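Local coordinates for protein aminotransferase (Streptomyces pactum, PDB 4ZM4) that belongs to the class-III family of pyridoxal-phosphate-dependent aminotransferases and binds pyridoxal-5'-phosphate in a two-chain assembly, at residues B[234-237]-B[238-242]; B[425-428]-B[429-433]; B[180-184]-B[185-189]. The protein carries 1 engineered substitution. All blocks are in the same frame, centred on the assembly; numbering follows the deposited sequence.

From the N terminus the chain reaches contact 3 first, then contact 1 and last contact 2; each finishes before the next begins, so none nests in or crosses another. All three are local. Contact 3 (180-189) folds a loop through two turns just before strand 190-193, an outermost strand of the seven-stranded sheet within the chain, and faces the second subunit. Contact 1 (234-242) closes helical turns between strands 212-217 and 247-251 of that sheet. Contact 2 (425-433) ends the loop after strand 421-422 and starts helix 429-444. Their centres lie about 28 Å (contacts 1 and 3), 39 Å (1 and 2) and 45 Å (2 and 3) apart.

Contact 1 of 3, residues B[234-237]-B[238-242]; sequences LQLL and RELTG
Leu236 meets Leu240, and Leu237 meets Thr241, one turn further along helix 233-244, in a local contact within the helix of a beta-alpha-beta unit. The backbone bonds are those of a regular alpha-helix: Arg238 N reaches Leu234 O at 3.0 Å, and Leu240 N binds Leu236 O likewise. Thr241 adds a side-chain bond. With OG1 held between its backbone N and carbonyl carbon (chi1 59°), the hydroxyl turns back along the helix and donates to Leu237 O at 2.8 Å. Thr241 N binds the same oxygen at 3.0 Å, the two donors arriving from opposite faces of the carbonyl plane. A small beta-branched residue thus hides its polar group against its own helix. Arg238, its chain bent at chi2 and chi3, brings NH2 to Thr241 OG1 in a weak bond of 3.0 Å, while its stronger partner is Asp273, by a salt bridge. On another side of the helix, Leu236 CG packs on Leu240 CD1 at 4.0 Å, the two branched ends slanting past each other. Leucines suit this surface: Leu237 and Leu240 pack on Leu201 of helix 198-208, Leu236 touches Pro198 and Arg202 there, Leu237 and Thr241 rest on Val215 of strand 212-217, and Thr241 with Arg238 touches Leu248 of strand 247-251.

Contact 2 of 3, residues B[425-428]-B[429-433]; sequences TAHT and RDVID
Thr428 and Val431 meet where the chain enters helix 429-444. Thr428 OG1 accepts from Val431 N at 3.4 Å, a weak but nearly straight bond (170° at the hydrogen). The hydroxyl is set for this by a chi1 of 62°, which places it between the residue's own N and carbonyl carbon, facing the first turn. Threonine suits the place because its short side chain can replace the carbonyl that the first turn lacks. Its backbone works too: Ile432 N donates to Thr428 O at 3.1 Å, the first full helical bond. Apolar atoms pack alongside this polar start. Val431 CG2 lies 3.5 Å from Thr428 OG1, and Val431 CG1 approaches His427 CD2 obliquely at 4.1 Å. Ile432 CD1 rests 3.4 Å from His427 O. Further out, His427 is the centre of an inverse gamma turn, closed by a weak bond from Thr428 N to Ala426 O, a tight turn just ahead of the helix. Its buried ring is fixed at both nitrogens, NE2 by Asp62 O and ND1 by Ser424 OG, while Ile432 packs on Tyr344 and Met345 of helix 334-355. Val431, at N3, has no side-chain acceptor to return a bond to Thr428 N, so this is a simple N-cap rather than a capping box.

Contact 3 of 3, residues B[180-184]-B[185-189]; sequences LGMIP and EALAH
Glu185 lays its carboxylate over one face of the Pro184 ring, OE1 3.5 Å from Pro184 CD. The two side chains run the same way, the carboxylate inclined to the ring rather than flush with it. At the OE1 end comes Ile183, nearly at right angles to the glutamate, with Ile183 CB 3.8 Å from Glu185 OE1. A bend at chi2 (87°) folds the glutamate back over the proline instead of letting it extend. OE2 is held from outside, by a hydrogen bond to His189 NE2 of the second subunit; the reciprocal bond joins His189 here to Glu185 there. Since the two Glu185 residues also touch each other, the pair marks a symmetric patch of the dimer interface. The backbone beneath makes two overlapping type I beta turns, Ile183 to Ala186 and Glu185 to Ala188, in the loop leading into strand 190-193. Proline suits the second position of the first turn, where its fixed phi is the one required. Ala186 N closes that turn on Ile183 O at 3.0 Å, arriving well above the carbonyl plane, and a water accepts from Leu187 N while donating to Pro184 O. Alanine is small enough for Met182, whose chain bends at chi3, to set CE 3.6 Å from Ala186 CB and 4.4 Å from Leu187 CG. Ile183 CG1 packs 4.1 Å from Ala186 CB.

Contact 1 of 3, residues B[234-237]-B[238-242]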
loop_
_atom_site.group_PDB
_atom_site.type_symbol
_atom_site.label_atom_id
_atom_site.label_comp_id
_atom_site.label_asym_id
_atom_site.label_seq_id
_atom_site.Cartn_x
_atom_site.Cartn_y
_atom_site.Cartn_z
ATOM N N LEU B 234 5.947 12.704 26.293
ATOM C CA LEU B 234 4.733 12.804 25.479
ATOM C C LEU B 234 3.844 13.942 25.959
ATOM O O LEU B 234 3.207 14.626 25.150
ATOM C CB LEU B 234 3.952 11.493 25.469
ATOM C CG LEU B 234 4.691 10.311 24.847
ATOM C CD1 LEU B 234 3.807 9.069 24.927
ATOM C CD2 LEU B 234 5.091 10.605 23.400
ATOM N N GLN B 235 3.775 14.147 27.269
ATOM C CA GLN B 235 2.953 15.209 27.828
ATOM C C GLN B 235 3.488 16.535 27.285
ATOM O O GLN B 235 2.716 17.416 26.884
ATOM C CB GLN B 235 2.983 15.177 29.368
ATOM C CG GLN B 235 2.262 13.970 29.980
ATOM C CD GLN B 235 2.986 12.624 29.825
ATOM O OE1 GLN B 235 4.143 12.545 29.357
ATOM N NE2 GLN B 235 2.330 11.566 30.273
ATOM N N LEU B 236 4.811 16.663 27.300
ATOM C CA LEU B 236 5.480 17.861 26.849
ATOM C C LEU B 236 5.188 18.115 25.386
ATOM O O LEU B 236 4.958 19.268 24.992
ATOM C CB LEU B 236 6.994 17.762 27.079
ATOM C CG LEU B 236 7.830 18.963 26.610
ATOM C CD1 LEU B 236 7.425 20.248 27.314
ATOM C CD2 LEU B 236 9.318 18.692 26.826
ATOM N N LEU B 237 5.204 17.052 24.583
ATOM C CA LEU B 237 4.932 17.154 23.156
ATOM C C LEU B 237 3.553 17.658 22.898
ATOM O O LEU B 237 3.338 18.554 22.086
ATOM C CB LEU B 237 5.082 15.797 22.471
ATOM C CG LEU B 237 6.325 15.545 21.646
ATOM C CD1 LEU B 237 6.282 14.099 21.151
ATOM C CD2 LEU B 237 6.403 16.511 20.458
ATOM N N ARG B 238 2.594 17.065 23.583
ATOM C CA ARG B 238 1.184 17.481 23.512
ATOM C C ARG B 238 1.009 18.958 23.896
ATOM O O ARG B 238 0.158 19.668 23.338
ATOM C CB ARG B 238 0.313 16.571 24.435
ATOM C CG ARG B 238 -1.154 16.986 24.609
ATOM C CD ARG B 238 -1.978 16.852 23.344
ATOM N NE ARG B 238 -1.654 17.813 22.293
ATOM C CZ ARG B 238 -2.226 17.852 21.081
ATOM N NH1 ARG B 238 -3.216 17.005 20.747
ATOM N NH2 ARG B 238 -1.824 18.755 20.197
ATOM N N GLU B 239 1.773 19.418 24.882
ATOM C CA GLU B 239 1.621 20.796 25.322
ATOM C C GLU B 239 2.168 21.767 24.275
ATOM O O GLU B 239 1.537 22.753 23.966
ATOM C CB GLU B 239 2.325 21.001 26.661
ATOM C CG GLU B 239 1.940 22.279 27.392
ATOM C CD GLU B 239 2.742 22.450 28.674
ATOM O OE1 GLU B 239 2.714 21.523 29.512
ATOM O OE2 GLU B 239 3.374 23.500 28.865
ATOM N N LEU B 240 3.368 21.477 23.768
ATOM C CA LEU B 240 4.033 22.371 22.833
ATOM C C LEU B 240 3.257 22.428 21.539
ATOM O O LEU B 240 2.944 23.510 21.064
ATOM C CB LEU B 240 5.488 21.940 22.578
ATOM C CG LEU B 240 6.450 22.095 23.759
ATOM C CD1 LEU B 240 7.804 21.480 23.453
ATOM C CD2 LEU B 240 6.645 23.541 24.165
ATOM N N THR B 241 2.887 21.264 21.004
ATOM C CA THR B 241 2.093 21.226 19.799
ATOM C C THR B 241 0.742 21.957 19.958
ATOM O O THR B 241 0.359 22.724 19.081
ATOM C CB THR B 241 1.845 19.799 19.302
ATOM O OG1 THR B 241 1.169 19.009 20.297
ATOM C CG2 THR B 241 3.154 19.123 18.898
ATOM N N GLY B 242 0.050 21.746 21.079
ATOM C CA GLY B 242 -1.247 22.396 21.330
ATOM C C GLY B 242 -1.147 23.912 21.439
ATOM O O GLY B 242 -1.919 24.653 20.858
#

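Contact 2 of 3, residues B[425-428]-B[429-433]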
loop_
_atom_site.group_PDB
_atom_site.type_symbol
_atom_site.label_atom_id
_atom_site.label_comp_id
_atom_site.label_asym_id
_atom_site.label_seq_id
_atom_site.Cartn_x
_atom_site.Cartn_y
_atom_site.Cartn_z
ATOM N N THR B 425 0.175 -14.553 21.531
ATOM C CA THR B 425 -0.453 -15.471 22.495
ATOM C C THR B 425 -0.037 -16.883 22.197
ATOM O O THR B 425 -0.209 -17.770 23.043
ATOM C CB THR B 425 -1.986 -15.373 22.463
ATOM O OG1 THR B 425 -2.436 -15.624 21.141
ATOM C CG2 THR B 425 -2.444 -13.979 22.884
ATOM N N ALA B 426 0.535 -17.114 21.016
ATOM C CA ALA B 426 1.059 -18.447 20.672
ATOM C C ALA B 426 2.423 -18.723 21.291
ATOM O O ALA B 426 2.895 -19.869 21.267
ATOM C CB ALA B 426 1.141 -18.625 19.170
ATOM N N HIS B 427 3.063 -17.694 21.834
ATOM C CA HIS B 427 4.312 -17.883 22.578
ATOM C C HIS B 427 3.983 -18.248 24.041
ATOM O O HIS B 427 4.060 -17.421 24.929
ATOM C CB HIS B 427 5.174 -16.646 22.517
ATOM C CG HIS B 427 5.747 -16.389 21.158
ATOM N ND1 HIS B 427 5.078 -15.676 20.190
ATOM C CD2 HIS B 427 6.933 -16.741 20.611
ATOM C CE1 HIS B 427 5.825 -15.603 19.104
ATOM N NE2 HIS B 427 6.946 -16.252 19.328
ATOM N N THR B 428 3.574 -19.503 24.234
ATOM C CA THR B 428 3.159 -20.049 25.545
ATOM C C THR B 428 4.396 -20.239 26.406
ATOM O O THR B 428 5.512 -20.031 25.938
ATOM C CB THR B 428 2.507 -21.431 25.373
ATOM O OG1 THR B 428 3.467 -22.319 24.816
ATOM C CG2 THR B 428 1.302 -21.380 24.440
ATOM N N ARG B 429 4.203 -20.634 27.654
ATOM C CA ARG B 429 5.342 -20.958 28.528
ATOM C C ARG B 429 6.258 -22.029 27.937
ATOM O O ARG B 429 7.476 -21.892 28.007
ATOM C CB ARG B 429 4.897 -21.401 29.935
ATOM C CG ARG B 429 4.881 -20.279 30.978
ATOM C CD ARG B 429 3.475 -19.820 31.350
ATOM N NE ARG B 429 3.465 -18.462 31.892
ATOM C CZ ARG B 429 3.143 -17.354 31.220
ATOM N NH1 ARG B 429 2.782 -17.391 29.929
ATOM N NH2 ARG B 429 3.180 -16.189 31.860
ATOM N N ASP B 430 5.694 -23.088 27.373
ATOM C CA ASP B 430 6.531 -24.178 26.878
ATOM C C ASP B 430 7.414 -23.680 25.728
ATOM O O ASP B 430 8.592 -24.026 25.663
ATOM C CB ASP B 430 5.709 -25.394 26.409
ATOM C CG ASP B 430 4.975 -26.126 27.563
ATOM O OD1 ASP B 430 4.053 -26.912 27.254
ATOM O OD2 ASP B 430 5.338 -25.968 28.757
ATOM N N VAL B 431 6.833 -22.870 24.828
ATOM C CA VAL B 431 7.560 -22.277 23.699
ATOM C C VAL B 431 8.749 -21.439 24.194
ATOM O O VAL B 431 9.869 -21.618 23.745
ATOM C CB VAL B 431 6.641 -21.405 22.818
ATOM C CG1 VAL B 431 7.471 -20.563 21.863
ATOM C CG2 VAL B 431 5.661 -22.262 22.043
ATOM N N ILE B 432 8.481 -20.579 25.168
ATOM C CA ILE B 432 9.494 -19.729 25.744
ATOM C C ILE B 432 10.573 -20.548 26.450
ATOM O O ILE B 432 11.746 -20.182 26.409
ATOM C CB ILE B 432 8.834 -18.714 26.710
ATOM C CG1 ILE B 432 7.954 -17.733 25.902
ATOM C CG2 ILE B 432 9.875 -17.963 27.523
ATOM C CD1 ILE B 432 6.922 -16.979 26.698
ATOM N N ASP B 433 10.191 -21.636 27.115
ATOM C CA ASP B 433 11.179 -22.566 27.681
ATOM C C ASP B 433 12.064 -23.175 26.580
ATOM O O ASP B 433 13.269 -23.238 26.738
ATOM C CB ASP B 433 10.519 -23.661 28.560
ATOM C CG ASP B 433 9.986 -23.112 29.912
ATOM O OD1 ASP B 433 10.338 -21.982 30.321
ATOM O OD2 ASP B 433 9.225 -23.832 30.578
#

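Contact 3 of 3, residues B[180-184]-B[185-189]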
loop_
_atom_site.group_PDB
_atom_site.type_symbol
_atom_site.label_atom_id
_atom_site.label_comp_id
_atom_site.label_asym_id
_atom_site.label_seq_id
_atom_site.Cartn_x
_atom_site.Cartn_y
_atom_site.Cartn_z
ATOM N N LEU B 180 18.218 6.341 -2.514
ATOM C CA LEU B 180 18.666 6.921 -3.747
ATOM C C LEU B 180 17.445 7.260 -4.597
ATOM O O LEU B 180 16.407 6.648 -4.474
ATOM C CB LEU B 180 19.570 5.946 -4.517
ATOM C CG LEU B 180 20.930 5.526 -3.923
ATOM C CD1 LEU B 180 21.601 4.541 -4.865
ATOM C CD2 LEU B 180 21.861 6.701 -3.668
ATOM N N GLY B 181 17.588 8.261 -5.451
ATOM C CA GLY B 181 16.565 8.588 -6.419
ATOM C C GLY B 181 15.405 9.406 -5.912
ATOM O O GLY B 181 14.405 9.530 -6.609
ATOM N N MET B 182 15.555 9.980 -4.721
ATOM C CA MET B 182 14.605 10.975 -4.192
ATOM C C MET B 182 14.891 12.352 -4.779
ATOM O O MET B 182 16.047 12.690 -5.033
ATOM C CB MET B 182 14.715 11.035 -2.653
ATOM C CG MET B 182 14.190 9.785 -1.976
ATOM S SD MET B 182 14.512 9.655 -0.201
ATOM C CE MET B 182 13.575 11.058 0.442
ATOM N N ILE B 183 13.860 13.167 -4.994
ATOM C CA ILE B 183 14.115 14.532 -5.452
ATOM C C ILE B 183 14.904 15.279 -4.376
ATOM O O ILE B 183 14.768 15.003 -3.186
ATOM C CB ILE B 183 12.848 15.315 -5.838
ATOM C CG1 ILE B 183 11.861 15.416 -4.657
ATOM C CG2 ILE B 183 12.218 14.663 -7.059
ATOM C CD1 ILE B 183 10.760 16.429 -4.865
ATOM N N PRO B 184 15.782 16.194 -4.818
ATOM C CA PRO B 184 16.689 16.854 -3.868
ATOM C C PRO B 184 15.959 17.645 -2.766
ATOM O O PRO B 184 16.517 17.777 -1.660
ATOM C CB PRO B 184 17.560 17.791 -4.730
ATOM C CG PRO B 184 16.953 17.809 -6.079
ATOM C CD PRO B 184 16.013 16.618 -6.217
ATOM N N GLU B 185 14.741 18.112 -3.049
ATOM C CA GLU B 185 14.004 18.918 -2.099
ATOM C C GLU B 185 13.160 18.038 -1.152
ATOM O O GLU B 185 12.406 18.554 -0.330
ATOM C CB GLU B 185 13.093 19.904 -2.829
ATOM C CG GLU B 185 13.784 20.835 -3.830
ATOM C CD GLU B 185 13.926 20.238 -5.229
ATOM O OE1 GLU B 185 13.621 19.047 -5.437
ATOM O OE2 GLU B 185 14.363 20.947 -6.143
ATOM N N ALA B 186 13.281 16.711 -1.258
ATOM C CA ALA B 186 12.315 15.822 -0.626
ATOM C C ALA B 186 12.154 16.174 0.834
ATOM O O ALA B 186 11.032 16.179 1.347
ATOM C CB ALA B 186 12.743 14.382 -0.766
ATOM N N LEU B 187 13.273 16.473 1.505
ATOM C CA LEU B 187 13.276 16.639 2.949
ATOM C C LEU B 187 13.448 18.067 3.384
ATOM O O LEU B 187 13.807 18.330 4.528
ATOM C CB LEU B 187 14.363 15.742 3.555
ATOM C CG LEU B 187 14.189 14.227 3.369
ATOM C CD1 LEU B 187 15.351 13.503 4.015
ATOM C CD2 LEU B 187 12.904 13.675 3.937
ATOM N N ALA B 188 13.267 19.003 2.444
ATOM C CA ALA B 188 13.482 20.429 2.694
ATOM C C ALA B 188 12.617 20.949 3.834
ATOM O O ALA B 188 13.014 21.880 4.516
ATOM C CB ALA B 188 13.171 21.217 1.445
ATOM N N HIS B 189 11.439 20.340 4.019
ATOM C CA HIS B 189 10.445 20.786 4.989
ATOM C C HIS B 189 10.303 19.756 6.102
ATOM O O HIS B 189 9.268 19.630 6.727
ATOM C CB HIS B 189 9.114 21.072 4.271
ATOM C CG HIS B 189 9.218 22.146 3.230
ATOM N ND1 HIS B 189 9.122 23.487 3.530
ATOM C CD2 HIS B 189 9.439 22.080 1.902
ATOM C CE1 HIS B 189 9.318 24.201 2.442
ATOM N NE2 HIS B 189 9.481 23.369 1.431
HETATM O O HOH W 1 16.010 16.357 0.861
#